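Local coordinates for protein piwi (Drosophila melanogaster, PDB 6KR6), which binds piRNAs directly and, in complex with them, represses transposable elements in the germline, at residues Lys642-Val654 with Val681-Thr694. Numbering follows the deposited sequence.
Sequences KLPSRIVFYRDGV and VQLSPPQLAYIVVT. With ZN (zinc ion), chain N; HG (mercury (II) ion), chain G.
Phe649 and Tyr690 project together from one face of neighbouring strands; their rings are nearly parallel (13°) but displaced, with little face overlap, and Phe649 CD1 is 3.5 Å from Tyr690 CE2. Arg651, two residues further on, runs along the same tyrosine. Its CB lies near Ile691 O and Tyr690 CZ; CG, anti to the backbone N (chi1 -174°), comes 3.3 Å from Tyr690 OH. A bend at chi2 then carries CD to the edge of the Phe649 ring, in its plane; NE passes Tyr690 OH, and NH1 ends in a salt bridge with Glu666 of helix 659-680. The other carboxylate oxygen of Glu666 is hydrogen-bonded to Tyr690 OH. A phenylalanine in place of Tyr690 would probably leave that Glu666 oxygen without its hydroxyl partner and take away the atom that Arg651 CG packs against. The backbones beneath are neighbouring parallel strands of the RNase H-like Piwi domain, joined through helix 659-680 in a right-handed beta-alpha-beta crossover. Seven backbone N-H...O bonds, the first accepted by Ser645 just before the strand, join the segments, among them Phe649 N to Ala689 O at 2.8 Å and Ile691 N to Phe649 O at 2.9 Å. On the opposite face, Tyr650 CE1 meets Ile691 CD1 at 3.6 Å and Tyr650 CD1 meets Val693 CG2, while the Tyr650 hydroxyl bonds to Thr761. At the C-terminal end of strand 646-652, Asp652, probably a catalytic residue as in related Argonautes, binds zinc through OD1 at 2.0 Å together with Asp581, and mercury through OD2 with Cys781. Just beyond, Thr694 OG1 donates to Gly653 O from above the carbonyl plane, 3.1 Å away.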
loop_
_atom_site.group_PDB
_atom_site.type_symbol
_atom_site.label_atom_id
_atom_site.label_comp_id
_atom_site.label_asym_id
_atom_site.label_seq_id
_atom_site.Cartn_x
_atom_site.Cartn_y
_atom_site.Cartn_z
ATOM N N LYS A 642 25.803 -17.998 18.221
ATOM C CA LYS A 642 25.977 -18.302 16.807
ATOM C C LYS A 642 25.057 -17.399 16.000
ATOM O O LYS A 642 24.028 -16.932 16.498
ATOM C CB LYS A 642 25.686 -19.777 16.500
ATOM C CG LYS A 642 24.277 -20.238 16.857
ATOM C CD LYS A 642 24.141 -21.746 16.687
ATOM C CE LYS A 642 22.840 -22.273 17.281
ATOM N NZ LYS A 642 21.693 -22.156 16.337
ATOM N N LEU A 643 25.444 -17.155 14.751
ATOM C CA LEU A 643 24.635 -16.380 13.826
ATOM C C LEU A 643 23.571 -17.265 13.182
ATOM O O LEU A 643 23.687 -18.494 13.187
ATOM C CB LEU A 643 25.525 -15.753 12.755
ATOM C CG LEU A 643 26.482 -14.653 13.220
ATOM C CD1 LEU A 643 27.247 -14.073 12.042
ATOM C CD2 LEU A 643 25.720 -13.564 13.954
ATOM N N PRO A 644 22.512 -16.673 12.627
ATOM C CA PRO A 644 21.463 -17.495 12.012
ATOM C C PRO A 644 21.912 -18.091 10.688
ATOM O O PRO A 644 22.691 -17.495 9.941
ATOM C CB PRO A 644 20.307 -16.507 11.816
ATOM C CG PRO A 644 20.965 -15.182 11.711
ATOM C CD PRO A 644 22.175 -15.237 12.596
ATOM N N SER A 645 21.402 -19.292 10.402
ATOM C CA SER A 645 21.768 -19.989 9.173
ATOM C C SER A 645 20.931 -19.520 7.988
ATOM O O SER A 645 21.439 -19.427 6.864
ATOM C CB SER A 645 21.621 -21.500 9.361
ATOM O OG SER A 645 22.404 -21.961 10.449
ATOM N N ARG A 646 19.651 -19.230 8.218
ATOM C CA ARG A 646 18.748 -18.748 7.183
ATOM C C ARG A 646 18.103 -17.448 7.642
ATOM O O ARG A 646 17.875 -17.241 8.838
ATOM C CB ARG A 646 17.656 -19.782 6.861
ATOM C CG ARG A 646 18.107 -21.232 6.967
ATOM C CD ARG A 646 16.922 -22.183 6.897
ATOM N NE ARG A 646 17.239 -23.504 7.434
ATOM C CZ ARG A 646 17.607 -24.546 6.698
ATOM N NH1 ARG A 646 17.703 -24.430 5.381
ATOM N NH2 ARG A 646 17.876 -25.708 7.280
ATOM N N ILE A 647 17.813 -16.569 6.684
ATOM C CA ILE A 647 17.182 -15.283 6.957
ATOM C C ILE A 647 16.091 -15.048 5.923
ATOM O O ILE A 647 16.347 -15.130 4.716
ATOM C CB ILE A 647 18.199 -14.123 6.935
ATOM C CG1 ILE A 647 19.254 -14.303 8.028
ATOM C CG2 ILE A 647 17.492 -12.790 7.118
ATOM C CD1 ILE A 647 20.165 -13.103 8.197
ATOM N N VAL A 648 14.882 -14.751 6.394
ATOM C CA VAL A 648 13.756 -14.386 5.541
ATOM C C VAL A 648 13.400 -12.940 5.856
ATOM O O VAL A 648 12.913 -12.632 6.951
ATOM C CB VAL A 648 12.552 -15.316 5.743
ATOM C CG1 VAL A 648 11.381 -14.857 4.889
ATOM C CG2 VAL A 648 12.928 -16.749 5.403
ATOM N N PHE A 649 13.645 -12.053 4.896
ATOM C CA PHE A 649 13.448 -10.619 5.057
ATOM C C PHE A 649 12.155 -10.222 4.356
ATOM O O PHE A 649 12.020 -10.418 3.145
ATOM C CB PHE A 649 14.637 -9.858 4.468
ATOM C CG PHE A 649 14.683 -8.399 4.829
ATOM C CD1 PHE A 649 13.855 -7.486 4.203
ATOM C CD2 PHE A 649 15.585 -7.935 5.771
ATOM C CE1 PHE A 649 13.906 -6.143 4.527
ATOM C CE2 PHE A 649 15.642 -6.590 6.096
ATOM C CZ PHE A 649 14.802 -5.696 5.473
ATOM N N TYR A 650 11.211 -9.666 5.114
ATOM C CA TYR A 650 9.942 -9.186 4.572
ATOM C C TYR A 650 9.973 -7.664 4.517
ATOM O O TYR A 650 10.176 -7.005 5.544
ATOM C CB TYR A 650 8.760 -9.680 5.407
ATOM C CG TYR A 650 8.477 -11.154 5.242
ATOM C CD1 TYR A 650 8.089 -11.672 4.014
ATOM C CD2 TYR A 650 8.591 -12.027 6.314
ATOM C CE1 TYR A 650 7.827 -13.021 3.857
ATOM C CE2 TYR A 650 8.330 -13.376 6.168
ATOM C CZ TYR A 650 7.949 -13.868 4.937
ATOM O OH TYR A 650 7.690 -15.211 4.790
ATOM N N ARG A 651 9.768 -7.114 3.322
ATOM C CA ARG A 651 9.910 -5.688 3.062
ATOM C C ARG A 651 8.558 -5.092 2.693
ATOM O O ARG A 651 7.862 -5.616 1.816
ATOM C CB ARG A 651 10.926 -5.450 1.941
ATOM C CG ARG A 651 11.272 -3.995 1.684
ATOM C CD ARG A 651 11.804 -3.313 2.933
ATOM N NE ARG A 651 12.602 -2.134 2.607
ATOM C CZ ARG A 651 12.093 -0.951 2.277
ATOM N NH1 ARG A 651 12.898 0.065 1.999
ATOM N NH2 ARG A 651 10.779 -0.784 2.222
ATOM N N ASP A 652 8.194 -3.995 3.355
ATOM C CA ASP A 652 6.929 -3.307 3.120
ATOM C C ASP A 652 7.198 -2.106 2.218
ATOM O O ASP A 652 7.871 -1.154 2.625
ATOM C CB ASP A 652 6.292 -2.884 4.444
ATOM C CG ASP A 652 4.904 -2.278 4.273
ATOM O OD1 ASP A 652 4.790 -1.178 3.689
ATOM O OD2 ASP A 652 3.924 -2.901 4.735
ATOM N N GLY A 653 6.677 -2.154 0.994
ATOM C CA GLY A 653 6.884 -1.076 0.046
ATOM C C GLY A 653 6.167 -1.273 -1.274
ATOM O O GLY A 653 5.158 -1.982 -1.340
ATOM N N VAL A 654 6.686 -0.643 -2.328
ATOM C CA VAL A 654 6.105 -0.702 -3.668
ATOM C C VAL A 654 4.639 -0.279 -3.654
ATOM O O VAL A 654 4.223 0.583 -4.430
ATOM C CB VAL A 654 6.256 -2.105 -4.284
ATOM C CG1 VAL A 654 5.560 -2.169 -5.634
ATOM C CG2 VAL A 654 7.725 -2.465 -4.421
ATOM N N VAL A 681 33.068 -13.206 11.516
ATOM C CA VAL A 681 33.170 -14.516 12.146
ATOM C C VAL A 681 33.800 -15.556 11.217
ATOM O O VAL A 681 33.699 -16.761 11.495
ATOM C CB VAL A 681 31.783 -14.988 12.644
ATOM C CG1 VAL A 681 31.898 -15.920 13.846
ATOM C CG2 VAL A 681 30.885 -13.799 13.035
ATOM N N GLN A 682 34.432 -15.119 10.112
ATOM C CA GLN A 682 35.056 -15.998 9.127
ATOM C C GLN A 682 34.112 -17.095 8.647
ATOM O O GLN A 682 34.543 -18.201 8.311
ATOM C CB GLN A 682 36.358 -16.596 9.667
ATOM C CG GLN A 682 37.558 -15.680 9.476
ATOM C CD GLN A 682 38.664 -15.934 10.487
ATOM O OE1 GLN A 682 38.404 -16.216 11.659
ATOM N NE2 GLN A 682 39.905 -15.811 10.041
ATOM N N LEU A 683 32.827 -16.777 8.576
ATOM C CA LEU A 683 31.793 -17.691 8.128
ATOM C C LEU A 683 31.299 -17.281 6.749
ATOM O O LEU A 683 31.391 -16.117 6.347
ATOM C CB LEU A 683 30.628 -17.705 9.120
ATOM C CG LEU A 683 30.300 -19.047 9.768
ATOM C CD1 LEU A 683 30.375 -20.174 8.744
ATOM C CD2 LEU A 683 31.203 -19.326 10.958
ATOM N N SER A 684 30.772 -18.265 6.029
ATOM C CA SER A 684 30.148 -18.003 4.747
ATOM C C SER A 684 28.806 -17.302 4.951
ATOM O O SER A 684 28.151 -17.483 5.980
ATOM C CB SER A 684 29.958 -19.306 3.979
ATOM O OG SER A 684 29.490 -20.332 4.837
ATOM N N PRO A 685 28.383 -16.480 3.987
ATOM C CA PRO A 685 27.133 -15.740 4.157
ATOM C C PRO A 685 25.938 -16.683 4.152
ATOM O O PRO A 685 25.979 -17.753 3.527
ATOM C CB PRO A 685 27.111 -14.796 2.941
ATOM C CG PRO A 685 27.980 -15.464 1.936
ATOM C CD PRO A 685 29.048 -16.165 2.711
ATOM N N PRO A 686 24.854 -16.314 4.828
ATOM C CA PRO A 686 23.748 -17.252 5.038
ATOM C C PRO A 686 22.794 -17.290 3.850
ATOM O O PRO A 686 22.818 -16.441 2.958
ATOM C CB PRO A 686 23.053 -16.675 6.273
ATOM C CG PRO A 686 23.223 -15.200 6.096
ATOM C CD PRO A 686 24.583 -15.006 5.447
ATOM N N GLN A 687 21.936 -18.308 3.865
ATOM C CA GLN A 687 20.840 -18.380 2.910
ATOM C C GLN A 687 19.873 -17.231 3.157
ATOM O O GLN A 687 19.402 -17.032 4.281
ATOM C CB GLN A 687 20.120 -19.723 3.031
ATOM C CG GLN A 687 21.000 -20.928 2.735
ATOM C CD GLN A 687 20.256 -22.243 2.869
ATOM O OE1 GLN A 687 19.294 -22.350 3.630
ATOM N NE2 GLN A 687 20.696 -23.252 2.125
ATOM N N LEU A 688 19.581 -16.470 2.105
ATOM C CA LEU A 688 18.806 -15.242 2.221
ATOM C C LEU A 688 17.617 -15.276 1.275
ATOM O O LEU A 688 17.762 -15.625 0.098
ATOM C CB LEU A 688 19.676 -14.017 1.921
ATOM C CG LEU A 688 18.931 -12.691 1.747
ATOM C CD1 LEU A 688 18.279 -12.256 3.053
ATOM C CD2 LEU A 688 19.861 -11.611 1.217
ATOM N N ALA A 689 16.446 -14.910 1.793
ATOM C CA ALA A 689 15.249 -14.683 0.992
ATOM C C ALA A 689 14.791 -13.253 1.233
ATOM O O ALA A 689 14.535 -12.866 2.377
ATOM C CB ALA A 689 14.139 -15.673 1.350
ATOM N N TYR A 690 14.702 -12.470 0.162
ATOM C CA TYR A 690 14.275 -11.077 0.230
ATOM C C TYR A 690 12.940 -10.966 -0.494
ATOM O O TYR A 690 12.877 -11.125 -1.717
ATOM C CB TYR A 690 15.322 -10.154 -0.390
ATOM C CG TYR A 690 15.053 -8.684 -0.167
ATOM C CD1 TYR A 690 14.246 -7.966 -1.038
ATOM C CD2 TYR A 690 15.609 -8.012 0.916
ATOM C CE1 TYR A 690 13.999 -6.621 -0.839
ATOM C CE2 TYR A 690 15.367 -6.665 1.124
ATOM C CZ TYR A 690 14.561 -5.975 0.242
ATOM O OH TYR A 690 14.313 -4.635 0.439
ATOM N N ILE A 691 11.879 -10.693 0.260
ATOM C CA ILE A 691 10.519 -10.668 -0.264
ATOM C C ILE A 691 9.925 -9.289 -0.016
ATOM O O ILE A 691 9.998 -8.768 1.103
ATOM C CB ILE A 691 9.647 -11.759 0.380
ATOM C CG1 ILE A 691 10.347 -13.114 0.294
ATOM C CG2 ILE A 691 8.288 -11.824 -0.293
ATOM C CD1 ILE A 691 9.615 -14.208 1.020
ATOM N N VAL A 692 9.336 -8.706 -1.055
ATOM C CA VAL A 692 8.657 -7.421 -0.959
ATOM C C VAL A 692 7.167 -7.689 -0.798
ATOM O O VAL A 692 6.550 -8.345 -1.646
ATOM C CB VAL A 692 8.933 -6.544 -2.189
ATOM C CG1 VAL A 692 8.261 -5.193 -2.029
ATOM C CG2 VAL A 692 10.431 -6.380 -2.396
ATOM N N VAL A 693 6.589 -7.181 0.287
ATOM C CA VAL A 693 5.197 -7.436 0.639
ATOM C C VAL A 693 4.366 -6.226 0.234
ATOM O O VAL A 693 4.596 -5.113 0.724
ATOM C CB VAL A 693 5.050 -7.735 2.139
ATOM C CG1 VAL A 693 3.588 -7.708 2.542
ATOM C CG2 VAL A 693 5.674 -9.081 2.470
ATOM N N THR A 694 3.392 -6.443 -0.650
ATOM C CA THR A 694 2.558 -5.373 -1.185
ATOM C C THR A 694 1.091 -5.760 -1.078
ATOM O O THR A 694 0.697 -6.843 -1.523
ATOM C CB THR A 694 2.910 -5.076 -2.648
ATOM O OG1 THR A 694 4.258 -4.596 -2.735
ATOM C CG2 THR A 694 1.970 -4.028 -3.224
HETATM ZN ZN ZN N . 4.703 0.255 5.090
HETATM HG HG HG G . 3.927 -4.643 6.880
#